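Local coordinates for succinate-semialdehyde dehydrogenase (PDB 4ITA), which catalyses the oxidation of succinic semialdehyde, probably to succinate with NADP+ as hydride acceptor, and binds NADPH, at residues T111-S116 with T452-K456; T257-Q262 with D302-A307; G124-M130 with N151-H157. All blocks are in the same frame, centred on the assembly; numbering follows the deposited sequence.

Interaction 1: T111-S116 with T452-K456; sequences TQATES and TVWLK
Thr114 gives two hydrogen bonds to a single oxygen, Lys456 O of the C-terminal carboxylate: its hydroxyl OG1 lies 2.6 Å from Lys456 O, and its backbone N 3.1 Å from the same Lys456 O. Both donors come from one face of the carboxylate, the hydroxyl tilted 26° from the plane and the N-H standing well above it. With OG1 rotated beside the backbone N (chi1 -67°), Thr114 can offer the two groups together. A water adds a third donor to Lys456 O and also donates to Gln112 O. One step further along, Glu115 and Leu455 form an antiparallel hydrogen-bonded pair, Leu455 N meeting Glu115 O at 2.8 Å and Glu115 N reaching a lone pair of Leu455 O at 3.2 Å. Since Thr114 and Glu115 both face Leu455, the pairing carries a classic beta bulge, after which Ser116 and Trp454 make a non-hydrogen-bonded pair. Above the indole, Ala113 CB sits 3.5 Å from the centroid of the five-membered ring of Trp454, 18° off its normal, a CH-pi contact. Thr111 closes the loop beside it: in an ST turn its OG1 accepts from Ala113 N at 3.0 Å, and it donates to Ser116 OG, which is also bonded to Thr109 O. Residues 452-455 also pair in parallel with a strand of the second subunit, whose Phe414 stacks on Trp454, and the sheet thereby crosses the interface. Three neutral donors converge on Lys456 O and would probably stabilise its charge, while Lys456 NZ forms a salt bridge with Glu247 of the second subunit.

Interaction 2: T257-Q262 with D302-A307; sequences TMNNGQ and DIGPLA
One water is gripped by three groups from the two loops: it accepts from Asn260 ND2 at 2.9 Å and from Gln262 NE2 at 2.8 Å, and donates to Pro305 O at 2.6 Å. The Asn260 amide points into segment 302-307; its CG stands beside the backbone N and anti to the carbonyl carbon (chi1 -51°), which turns the amide toward Gly304. Its OD1 takes Gly304 N at 2.8 Å, the N-H arriving from above the carbonyl plane (52° out of it) instead of on a lone pair, while its ND2 also donates to Gly76 O. Gln262 makes a cleaner bond: Ala307 N lies in the carbonyl plane of Gln262 OE1, on a lone pair, at 2.9 Å. The sequence Asn-Gly-Gln of 260-262, in the loop that follows helix 245-257, fits the aldehyde dehydrogenase signature that in relatives runs into the catalytic cysteine; the contact links this loop with the one leading to helix 309-325. Within the turn, Gln262 NE2 and Gln262 N approach Asn259 O from opposite faces of its plane, NE2 at 3.1 Å, and Asn259 ND2 returns a bond to Gln262 O. A leucine in place of Gln262 would probably leave Ala307 N without its acceptor and the shared water short of one donor. Beside the polar network, Ile303 CD1 packs on Thr257 CB at 3.8 Å. Leu306, crossing Gln262 obliquely, has CD2 3.5 Å from Asn260 O and also packs on Ile311 and Ile315 of helix 309-325. A second water, bonded to Asn260 N, lies between Thr257 O and Asp302 O.

Interaction 3: G124-M130 with N151-H157; sequences GILLAVM and NVAVLKH. With NDP (NADPH dihydro-nicotinamide-adenine-dinucleotide phosphate), chain C; EDO (1,2-ethanediol), chain F.
Strands 125-129 and 152-156 run parallel, their axes approaching to 4.5 Å at an angle of 25°, with Ile125 opposite Val152 and the pairs in step through Val129 and Lys156. With helix 137-149 between them they form a beta-alpha-beta unit of the Rossmann-type cofactor domain. The backbone bonds alternate: Leu126 and Ala128 each accept from one partner residue and donate to another, the shortest including Lys156 N to Ala128 O at 2.8 Å, and Met130 N to Lys156 O extends the ladder past the strand end. At its start, Gly124 N points almost straight at Asn151 OD1, 3.1 Å away. At the phi of Gly124 (136°) a side chain would press on the preceding carbonyl O, which explains a glycine here. Asn151 ND2 turns elsewhere, to Phe447 O and an ethanediol.

On the face with Ile125, Leu127, Val152 and Val154, Ile125 CG1 meets Val152 CG2 at 3.6 Å, and the Leu127 and Val154 side chains cross at about a right angle, CD1 nearest CG2; helices 24-41 and 192-197 pack over these side chains. On the other face Ala128 meets Phe142 of helix 137-149. Beyond the strands, Met130 CG lies 3.7 Å from Leu155 CD1, and Met130 CB makes an off-centre CH-pi contact with the His157 ring, whose NE2 is bonded to Pro135 O.

The C-terminal ends of the strands meet NADPH. Met130 O accepts from the ribose hydroxyl O3B of NADPH at 2.8 Å, and Val129 CG1 borders the ribose ring. Lys156 leaves its backbone with CG anti to N (chi1 -179°), then bends so that NZ donates hydrogen bonds to O1X of the NADPH 2'-phosphate at 2.8 Å and to His157 O at 2.9 Å.

How the interactions relate
Interactions 1 and 3 use the same long strand 115-129 at its two ends: residues 115 and 116 pair with strand 448-455, residues 125 to 129 with strand 152-156, and both belong to one sheet. Their centres are 34 Å apart and their nearest atoms about 15 Å; the shared strand carries the sheet from the dimer interface to the NADPH site. Interaction 2 lies apart from both, its centre 27 Å from that of interaction 3 and 55 Å from that of interaction 1. Interactions 2 and 3 nevertheless approach the same cofactor: interaction 3 holds its adenosine phosphate end, and the Gln262 side chain is about 7 Å from NADPH.

Interaction 1: T111-S116 with T452-K456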
loop_
_atom_site.group_PDB
_atom_site.type_symbol
_atom_site.label_atom_id
_atom_site.label_comp_id
_atom_site.label_asym_id
_atom_site.label_seq_id
_atom_site.Cartn_x
_atom_site.Cartn_y
_atom_site.Cartn_z
ATOM N N THR A 111 25.019 -0.619 10.560
ATOM C CA THR A 111 25.465 0.696 10.117
ATOM C C THR A 111 26.492 1.172 11.131
ATOM O O THR A 111 26.938 0.396 11.976
ATOM C CB THR A 111 24.314 1.723 10.061
ATOM O OG1 THR A 111 23.822 1.981 11.381
ATOM C CG2 THR A 111 23.164 1.239 9.168
ATOM N N GLN A 112 26.851 2.448 11.076
ATOM C CA GLN A 112 27.757 2.986 12.088
ATOM C C GLN A 112 27.056 3.312 13.407
ATOM O O GLN A 112 27.708 3.631 14.400
ATOM C CB GLN A 112 28.559 4.176 11.564
ATOM C CG GLN A 112 29.897 3.759 10.957
ATOM C CD GLN A 112 30.822 4.932 10.712
ATOM O OE1 GLN A 112 30.477 5.868 9.989
ATOM N NE2 GLN A 112 32.006 4.890 11.319
ATOM N N ALA A 113 25.730 3.203 13.422
ATOM C CA ALA A 113 24.985 3.293 14.670
ATOM C C ALA A 113 25.413 2.184 15.623
ATOM O O ALA A 113 25.801 1.094 15.186
ATOM C CB ALA A 113 23.491 3.188 14.404
ATOM N N THR A 114 25.337 2.456 16.923
ATOM C CA THR A 114 25.431 1.389 17.916
ATOM C C THR A 114 24.307 0.385 17.695
ATOM O O THR A 114 24.526 -0.831 17.741
ATOM C CB THR A 114 25.386 1.950 19.346
ATOM O OG1 THR A 114 26.573 2.711 19.577
ATOM C CG2 THR A 114 25.292 0.824 20.374
ATOM N N GLU A 115 23.104 0.895 17.440
ATOM C CA GLU A 115 21.985 0.043 17.076
ATOM C C GLU A 115 21.198 0.699 15.969
ATOM O O GLU A 115 20.866 1.874 16.059
ATOM C CB GLU A 115 21.061 -0.217 18.272
ATOM C CG GLU A 115 21.581 -1.260 19.248
ATOM C CD GLU A 115 20.531 -1.708 20.244
ATOM O OE1 GLU A 115 19.333 -1.488 19.987
ATOM O OE2 GLU A 115 20.905 -2.275 21.293
ATOM N N SER A 116 20.916 -0.055 14.916
ATOM C CA SER A 116 20.005 0.414 13.881
ATOM C C SER A 116 19.137 -0.743 13.432
ATOM O O SER A 116 19.629 -1.837 13.157
ATOM C CB SER A 116 20.748 1.062 12.708
ATOM O OG SER A 116 21.838 0.272 12.283
ATOM N N THR A 452 11.888 2.918 11.593
ATOM C CA THR A 452 13.345 2.832 11.585
ATOM C C THR A 452 13.914 3.494 12.832
ATOM O O THR A 452 13.530 4.609 13.190
ATOM C CB THR A 452 13.932 3.489 10.332
ATOM O OG1 THR A 452 13.673 2.635 9.220
ATOM C CG2 THR A 452 15.439 3.674 10.456
ATOM N N VAL A 453 14.817 2.785 13.501
ATOM C CA VAL A 453 15.439 3.290 14.715
ATOM C C VAL A 453 16.945 3.352 14.517
ATOM O O VAL A 453 17.550 2.412 13.996
ATOM C CB VAL A 453 15.118 2.396 15.933
ATOM C CG1 VAL A 453 15.800 2.934 17.186
ATOM C CG2 VAL A 453 13.617 2.297 16.138
ATOM N N TRP A 454 17.540 4.470 14.921
ATOM C CA TRP A 454 18.985 4.660 14.824
ATOM C C TRP A 454 19.454 5.214 16.157
ATOM O O TRP A 454 18.993 6.264 16.592
ATOM C CB TRP A 454 19.306 5.638 13.693
ATOM C CG TRP A 454 20.774 5.851 13.401
ATOM C CD1 TRP A 454 21.492 5.294 12.386
ATOM C CD2 TRP A 454 21.678 6.722 14.103
ATOM N NE1 TRP A 454 22.793 5.747 12.420
ATOM C CE2 TRP A 454 22.931 6.624 13.462
ATOM C CE3 TRP A 454 21.548 7.571 15.209
ATOM C CZ2 TRP A 454 24.051 7.338 13.897
ATOM C CZ3 TRP A 454 22.665 8.280 15.641
ATOM C CH2 TRP A 454 23.898 8.160 14.983
ATOM N N LEU A 455 20.350 4.492 16.815
ATOM C CA LEU A 455 20.849 4.886 18.123
ATOM C C LEU A 455 22.359 5.053 18.046
ATOM O O LEU A 455 23.071 4.105 17.713
ATOM C CB LEU A 455 20.476 3.812 19.145
ATOM C CG LEU A 455 21.122 3.765 20.534
ATOM C CD1 LEU A 455 20.646 4.914 21.371
ATOM C CD2 LEU A 455 20.808 2.437 21.224
ATOM N N LYS A 456 22.843 6.255 18.347
ATOM C CA LYS A 456 24.272 6.543 18.246
ATOM C C LYS A 456 25.097 5.576 19.073
ATOM O O LYS A 456 26.071 5.009 18.562
ATOM C CB LYS A 456 24.584 7.971 18.689
ATOM C CG LYS A 456 26.050 8.337 18.472
ATOM C CD LYS A 456 26.414 9.684 19.091
ATOM C CE LYS A 456 27.836 10.094 18.713
ATOM N NZ LYS A 456 28.240 11.421 19.272
ATOM O OXT LYS A 456 24.798 5.343 20.247
HETATM O O HOH W 1 27.139 5.717 16.096
#

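Interaction 2: T257-Q262 with D302-A307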
loop_
_atom_site.group_PDB
_atom_site.type_symbol
_atom_site.label_atom_id
_atom_site.label_comp_id
_atom_site.label_asym_id
_atom_site.label_seq_id
_atom_site.Cartn_x
_atom_site.Cartn_y
_atom_site.Cartn_z
ATOM N N THR A 257 -17.547 -24.645 -8.926
ATOM C CA THR A 257 -18.862 -24.771 -8.299
ATOM C C THR A 257 -18.892 -24.666 -6.775
ATOM O O THR A 257 -19.969 -24.541 -6.202
ATOM C CB THR A 257 -19.614 -26.052 -8.765
ATOM O OG1 THR A 257 -18.950 -27.222 -8.273
ATOM C CG2 THR A 257 -19.697 -26.097 -10.294
ATOM N N MET A 258 -17.735 -24.712 -6.120
ATOM C CA MET A 258 -17.677 -24.544 -4.663
ATOM C C MET A 258 -18.269 -23.197 -4.269
ATOM O O MET A 258 -18.197 -22.239 -5.026
ATOM C CB MET A 258 -16.228 -24.632 -4.166
ATOM C CG MET A 258 -15.321 -23.539 -4.734
ATOM S SD MET A 258 -13.561 -23.656 -4.317
ATOM C CE MET A 258 -12.909 -22.280 -5.275
ATOM N N ASN A 259 -18.859 -23.135 -3.080
ATOM C CA ASN A 259 -19.488 -21.910 -2.585
ATOM C C ASN A 259 -20.570 -21.412 -3.537
ATOM O O ASN A 259 -20.785 -20.200 -3.690
ATOM C CB ASN A 259 -18.460 -20.800 -2.338
ATOM C CG ASN A 259 -18.812 -19.949 -1.138
ATOM O OD1 ASN A 259 -19.091 -20.481 -0.066
ATOM N ND2 ASN A 259 -18.818 -18.629 -1.309
ATOM N N ASN A 260 -21.243 -22.365 -4.186
ATOM C CA ASN A 260 -22.265 -22.080 -5.199
ATOM C C ASN A 260 -21.743 -21.170 -6.312
ATOM O O ASN A 260 -22.483 -20.371 -6.888
ATOM C CB ASN A 260 -23.537 -21.519 -4.544
ATOM C CG ASN A 260 -24.024 -22.389 -3.398
ATOM O OD1 ASN A 260 -23.864 -23.609 -3.430
ATOM N ND2 ASN A 260 -24.600 -21.769 -2.373
ATOM N N GLY A 261 -20.452 -21.311 -6.591
ATOM C CA GLY A 261 -19.781 -20.533 -7.613
ATOM C C GLY A 261 -19.291 -19.175 -7.157
ATOM O O GLY A 261 -18.574 -18.501 -7.892
ATOM N N GLN A 262 -19.677 -18.766 -5.950
ATOM C CA GLN A 262 -19.434 -17.399 -5.488
ATOM C C GLN A 262 -18.092 -17.253 -4.788
ATOM O O GLN A 262 -18.009 -16.993 -3.582
ATOM C CB GLN A 262 -20.585 -16.946 -4.591
ATOM C CG GLN A 262 -21.934 -17.011 -5.308
ATOM C CD GLN A 262 -23.114 -17.113 -4.367
ATOM O OE1 GLN A 262 -24.108 -16.398 -4.525
ATOM N NE2 GLN A 262 -23.018 -18.008 -3.385
ATOM N N ASP A 302 -24.646 -30.360 -3.141
ATOM C CA ASP A 302 -23.476 -29.704 -3.728
ATOM C C ASP A 302 -23.716 -28.216 -3.948
ATOM O O ASP A 302 -22.858 -27.388 -3.655
ATOM C CB ASP A 302 -23.125 -30.330 -5.082
ATOM C CG ASP A 302 -22.598 -31.739 -4.956
ATOM O OD1 ASP A 302 -21.614 -31.947 -4.222
ATOM O OD2 ASP A 302 -23.180 -32.645 -5.587
ATOM N N ILE A 303 -24.886 -27.891 -4.482
ATOM C CA ILE A 303 -25.208 -26.537 -4.901
ATOM C C ILE A 303 -26.447 -26.032 -4.159
ATOM O O ILE A 303 -27.546 -26.550 -4.363
ATOM C CB ILE A 303 -25.523 -26.479 -6.422
ATOM C CG1 ILE A 303 -24.409 -27.128 -7.254
ATOM C CG2 ILE A 303 -25.790 -25.045 -6.868
ATOM C CD1 ILE A 303 -23.079 -26.411 -7.182
ATOM N N GLY A 304 -26.263 -25.045 -3.285
ATOM C CA GLY A 304 -27.383 -24.328 -2.694
ATOM C C GLY A 304 -27.786 -23.152 -3.568
ATOM O O GLY A 304 -27.302 -23.008 -4.689
ATOM N N PRO A 305 -28.666 -22.287 -3.055
ATOM C CA PRO A 305 -29.084 -21.105 -3.810
ATOM C C PRO A 305 -27.961 -20.073 -3.846
ATOM O O PRO A 305 -27.087 -20.092 -2.977
ATOM C CB PRO A 305 -30.242 -20.556 -2.967
ATOM C CG PRO A 305 -29.853 -20.930 -1.555
ATOM C CD PRO A 305 -29.199 -22.287 -1.679
ATOM N N LEU A 306 -27.985 -19.186 -4.832
ATOM C CA LEU A 306 -27.141 -18.000 -4.790
ATOM C C LEU A 306 -27.570 -17.136 -3.607
ATOM O O LEU A 306 -28.689 -17.265 -3.107
ATOM C CB LEU A 306 -27.249 -17.223 -6.099
ATOM C CG LEU A 306 -26.841 -18.025 -7.336
ATOM C CD1 LEU A 306 -27.037 -17.182 -8.580
ATOM C CD2 LEU A 306 -25.393 -18.503 -7.225
ATOM N N ALA A 307 -26.700 -16.243 -3.161
ATOM C CA ALA A 307 -26.935 -15.591 -1.873
ATOM C C ALA A 307 -28.060 -14.570 -1.879
ATOM O O ALA A 307 -28.692 -14.346 -0.849
ATOM C CB ALA A 307 -25.676 -14.957 -1.360
HETATM O O HOH W 2 -21.171 -25.224 -3.870
HETATM O O HOH W 3 -25.029 -19.023 -1.715
#

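Interaction 3: G124-M130 with N151-H157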
loop_
_atom_site.group_PDB
_atom_site.type_symbol
_atom_site.label_atom_id
_atom_site.label_comp_id
_atom_site.label_asym_id
_atom_site.label_seq_id
_atom_site.Cartn_x
_atom_site.Cartn_y
_atom_site.Cartn_z
ATOM N N GLY A 124 -3.267 1.680 14.779
ATOM C CA GLY A 124 -4.441 2.150 15.495
ATOM C C GLY A 124 -5.691 1.453 14.989
ATOM O O GLY A 124 -5.692 0.244 14.774
ATOM N N ILE A 125 -6.757 2.221 14.792
ATOM C CA ILE A 125 -8.006 1.653 14.302
ATOM C C ILE A 125 -7.936 1.347 12.803
ATOM O O ILE A 125 -7.674 2.229 11.982
ATOM C CB ILE A 125 -9.198 2.602 14.534
ATOM C CG1 ILE A 125 -9.335 3.002 16.006
ATOM C CG2 ILE A 125 -10.481 1.965 14.034
ATOM C CD1 ILE A 125 -10.378 4.105 16.228
ATOM N N LEU A 126 -8.209 0.091 12.467
ATOM C CA LEU A 126 -8.353 -0.367 11.085
ATOM C C LEU A 126 -9.829 -0.592 10.776
ATOM O O LEU A 126 -10.533 -1.282 11.522
ATOM C CB LEU A 126 -7.592 -1.686 10.892
ATOM C CG LEU A 126 -7.777 -2.479 9.592
ATOM C CD1 LEU A 126 -7.247 -1.714 8.380
ATOM C CD2 LEU A 126 -7.078 -3.829 9.699
ATOM N N LEU A 127 -10.301 0.011 9.690
ATOM C CA LEU A 127 -11.615 -0.292 9.139
ATOM C C LEU A 127 -11.500 -1.449 8.169
ATOM O O LEU A 127 -10.643 -1.441 7.286
ATOM C CB LEU A 127 -12.183 0.918 8.394
ATOM C CG LEU A 127 -13.349 0.638 7.432
ATOM C CD1 LEU A 127 -14.601 0.188 8.158
ATOM C CD2 LEU A 127 -13.645 1.878 6.612
ATOM N N ALA A 128 -12.376 -2.437 8.323
ATOM C CA ALA A 128 -12.506 -3.522 7.357
ATOM C C ALA A 128 -13.916 -3.571 6.787
ATOM O O ALA A 128 -14.898 -3.572 7.531
ATOM C CB ALA A 128 -12.172 -4.829 7.996
ATOM N N VAL A 129 -14.004 -3.635 5.464
ATOM C CA VAL A 129 -15.268 -3.803 4.760
ATOM C C VAL A 129 -15.226 -5.165 4.083
ATOM O O VAL A 129 -14.313 -5.448 3.296
ATOM C CB VAL A 129 -15.484 -2.695 3.712
ATOM C CG1 VAL A 129 -16.750 -2.964 2.893
ATOM C CG2 VAL A 129 -15.562 -1.336 4.392
ATOM N N MET A 130 -16.196 -6.017 4.408
ATOM C CA MET A 130 -16.146 -7.431 4.027
ATOM C C MET A 130 -17.401 -7.890 3.285
ATOM O O MET A 130 -18.464 -7.298 3.432
ATOM C CB MET A 130 -15.916 -8.297 5.270
ATOM C CG MET A 130 -14.521 -8.118 5.881
ATOM S SD MET A 130 -13.134 -8.792 4.900
ATOM C CE MET A 130 -11.955 -7.441 4.981
ATOM N N ASN A 151 -3.252 -3.707 16.559
ATOM C CA ASN A 151 -4.284 -2.821 16.032
ATOM C C ASN A 151 -5.626 -3.135 16.687
ATOM O O ASN A 151 -5.812 -4.202 17.277
ATOM C CB ASN A 151 -4.441 -3.016 14.521
ATOM C CG ASN A 151 -3.326 -2.375 13.704
ATOM O OD1 ASN A 151 -2.794 -1.321 14.052
ATOM N ND2 ASN A 151 -2.993 -3.002 12.581
ATOM N N VAL A 152 -6.564 -2.198 16.586
ATOM C CA VAL A 152 -7.958 -2.527 16.858
ATOM C C VAL A 152 -8.726 -2.405 15.543
ATOM O O VAL A 152 -8.226 -1.820 14.570
ATOM C CB VAL A 152 -8.582 -1.661 17.970
ATOM C CG1 VAL A 152 -7.781 -1.805 19.253
ATOM C CG2 VAL A 152 -8.679 -0.200 17.545
ATOM N N ALA A 153 -9.922 -2.984 15.491
ATOM C CA ALA A 153 -10.639 -3.049 14.232
ATOM C C ALA A 153 -12.112 -2.755 14.374
ATOM O O ALA A 153 -12.747 -3.117 15.368
ATOM C CB ALA A 153 -10.446 -4.410 13.594
ATOM N N VAL A 154 -12.649 -2.084 13.364
ATOM C CA VAL A 154 -14.090 -1.953 13.203
ATOM C C VAL A 154 -14.462 -2.624 11.891
ATOM O O VAL A 154 -13.806 -2.414 10.868
ATOM C CB VAL A 154 -14.581 -0.478 13.283
ATOM C CG1 VAL A 154 -14.367 0.070 14.692
ATOM C CG2 VAL A 154 -13.873 0.409 12.245
ATOM N N LEU A 155 -15.494 -3.456 11.944
ATOM C CA LEU A 155 -15.934 -4.238 10.794
ATOM C C LEU A 155 -17.257 -3.724 10.254
ATOM O O LEU A 155 -18.240 -3.647 10.992
ATOM C CB LEU A 155 -16.124 -5.695 11.205
ATOM C CG LEU A 155 -16.874 -6.605 10.226
ATOM C CD1 LEU A 155 -16.106 -6.825 8.927
ATOM C CD2 LEU A 155 -17.223 -7.939 10.889
ATOM N N LYS A 156 -17.283 -3.382 8.972
ATOM C CA LYS A 156 -18.535 -3.190 8.254
ATOM C C LYS A 156 -18.702 -4.405 7.359
ATOM O O LYS A 156 -18.034 -4.546 6.328
ATOM C CB LYS A 156 -18.531 -1.887 7.442
ATOM C CG LYS A 156 -19.839 -1.615 6.692
ATOM C CD LYS A 156 -19.794 -2.032 5.213
ATOM C CE LYS A 156 -21.117 -1.736 4.492
ATOM N NZ LYS A 156 -22.229 -2.649 4.910
ATOM N N HIS A 157 -19.561 -5.321 7.789
ATOM C CA HIS A 157 -19.824 -6.531 7.030
ATOM C C HIS A 157 -20.941 -6.256 6.029
ATOM O O HIS A 157 -21.589 -5.206 6.058
ATOM C CB HIS A 157 -20.199 -7.685 7.973
ATOM C CG HIS A 157 -19.661 -9.015 7.546
ATOM N ND1 HIS A 157 -19.460 -9.346 6.223
ATOM C CD2 HIS A 157 -19.275 -10.094 8.270
ATOM C CE1 HIS A 157 -18.972 -10.574 6.150
ATOM N NE2 HIS A 157 -18.854 -11.050 7.377
HETATM P PA NDP C . -19.945 -5.747 -2.900
HETATM O O1A NDP C . -18.728 -4.972 -3.316
HETATM O O2A NDP C . -21.299 -5.345 -3.413
HETATM O O5B NDP C . -20.025 -5.738 -1.302
HETATM C C5B NDP C . -18.892 -6.047 -0.480
HETATM C C4B NDP C . -18.874 -5.166 0.767
HETATM O O4B NDP C . -18.681 -3.806 0.368
HETATM C C3B NDP C . -20.187 -5.176 1.539
HETATM O O3B NDP C . -19.904 -4.968 2.930
HETATM C C2B NDP C . -20.910 -3.962 0.988
HETATM O O2B NDP C . -21.878 -3.421 1.877
HETATM C C1B NDP C . -19.752 -3.008 0.877
HETATM N N9A NDP C . -19.932 -1.912 -0.086
HETATM C C8A NDP C . -20.538 -1.943 -1.290
HETATM N N7A NDP C . -20.455 -0.729 -1.885
HETATM C C5A NDP C . -19.768 0.078 -1.061
HETATM C C6A NDP C . -19.317 1.479 -1.058
HETATM N N6A NDP C . -19.593 2.277 -2.108
HETATM N N1A NDP C . -18.631 1.910 0.017
HETATM C C2A NDP C . -18.346 1.122 1.063
HETATM N N3A NDP C . -18.728 -0.161 1.135
HETATM C C4A NDP C . -19.424 -0.711 0.119
HETATM O O3 NDP C . -19.561 -7.283 -3.272
HETATM P PN NDP C . -20.428 -8.563 -3.771
HETATM O O1N NDP C . -21.471 -8.168 -4.793
HETATM O O2N NDP C . -20.815 -9.342 -2.545
HETATM O O5D NDP C . -19.294 -9.398 -4.551
HETATM C C5D NDP C . -18.195 -9.957 -3.844
HETATM C C4D NDP C . -16.899 -9.600 -4.549
HETATM O O4D NDP C . -15.792 -9.798 -3.658
HETATM C C3D NDP C . -16.621 -10.470 -5.759
HETATM O O3D NDP C . -16.123 -9.671 -6.838
HETATM C C2D NDP C . -15.584 -11.430 -5.210
HETATM O O2D NDP C . -14.818 -12.002 -6.271
HETATM C C1D NDP C . -14.755 -10.517 -4.329
HETATM N N1N NDP C . -13.952 -11.315 -3.392
HETATM C C2N NDP C . -12.647 -11.046 -3.218
HETATM C C3N NDP C . -11.792 -12.033 -2.729
HETATM C C7N NDP C . -10.336 -11.761 -2.492
HETATM O O7N NDP C . -9.838 -12.141 -1.434
HETATM N N7N NDP C . -9.622 -11.128 -3.418
HETATM C C4N NDP C . -12.302 -13.422 -2.431
HETATM C C5N NDP C . -13.741 -13.379 -2.203
HETATM C C6N NDP C . -14.508 -12.327 -2.694
HETATM P P2B NDP C . -23.448 -3.699 1.683
HETATM O O1X NDP C . -24.045 -2.923 2.821
HETATM O O2X NDP C . -23.824 -3.144 0.329
HETATM O O3X NDP C . -23.683 -5.174 1.804
HETATM C C1 EDO F . -2.296 -6.160 10.890
HETATM O O1 EDO F . -3.465 -5.338 10.690
HETATM C C2 EDO F . -1.076 -5.553 10.215
HETATM O O2 EDO F . -1.254 -5.734 8.802
#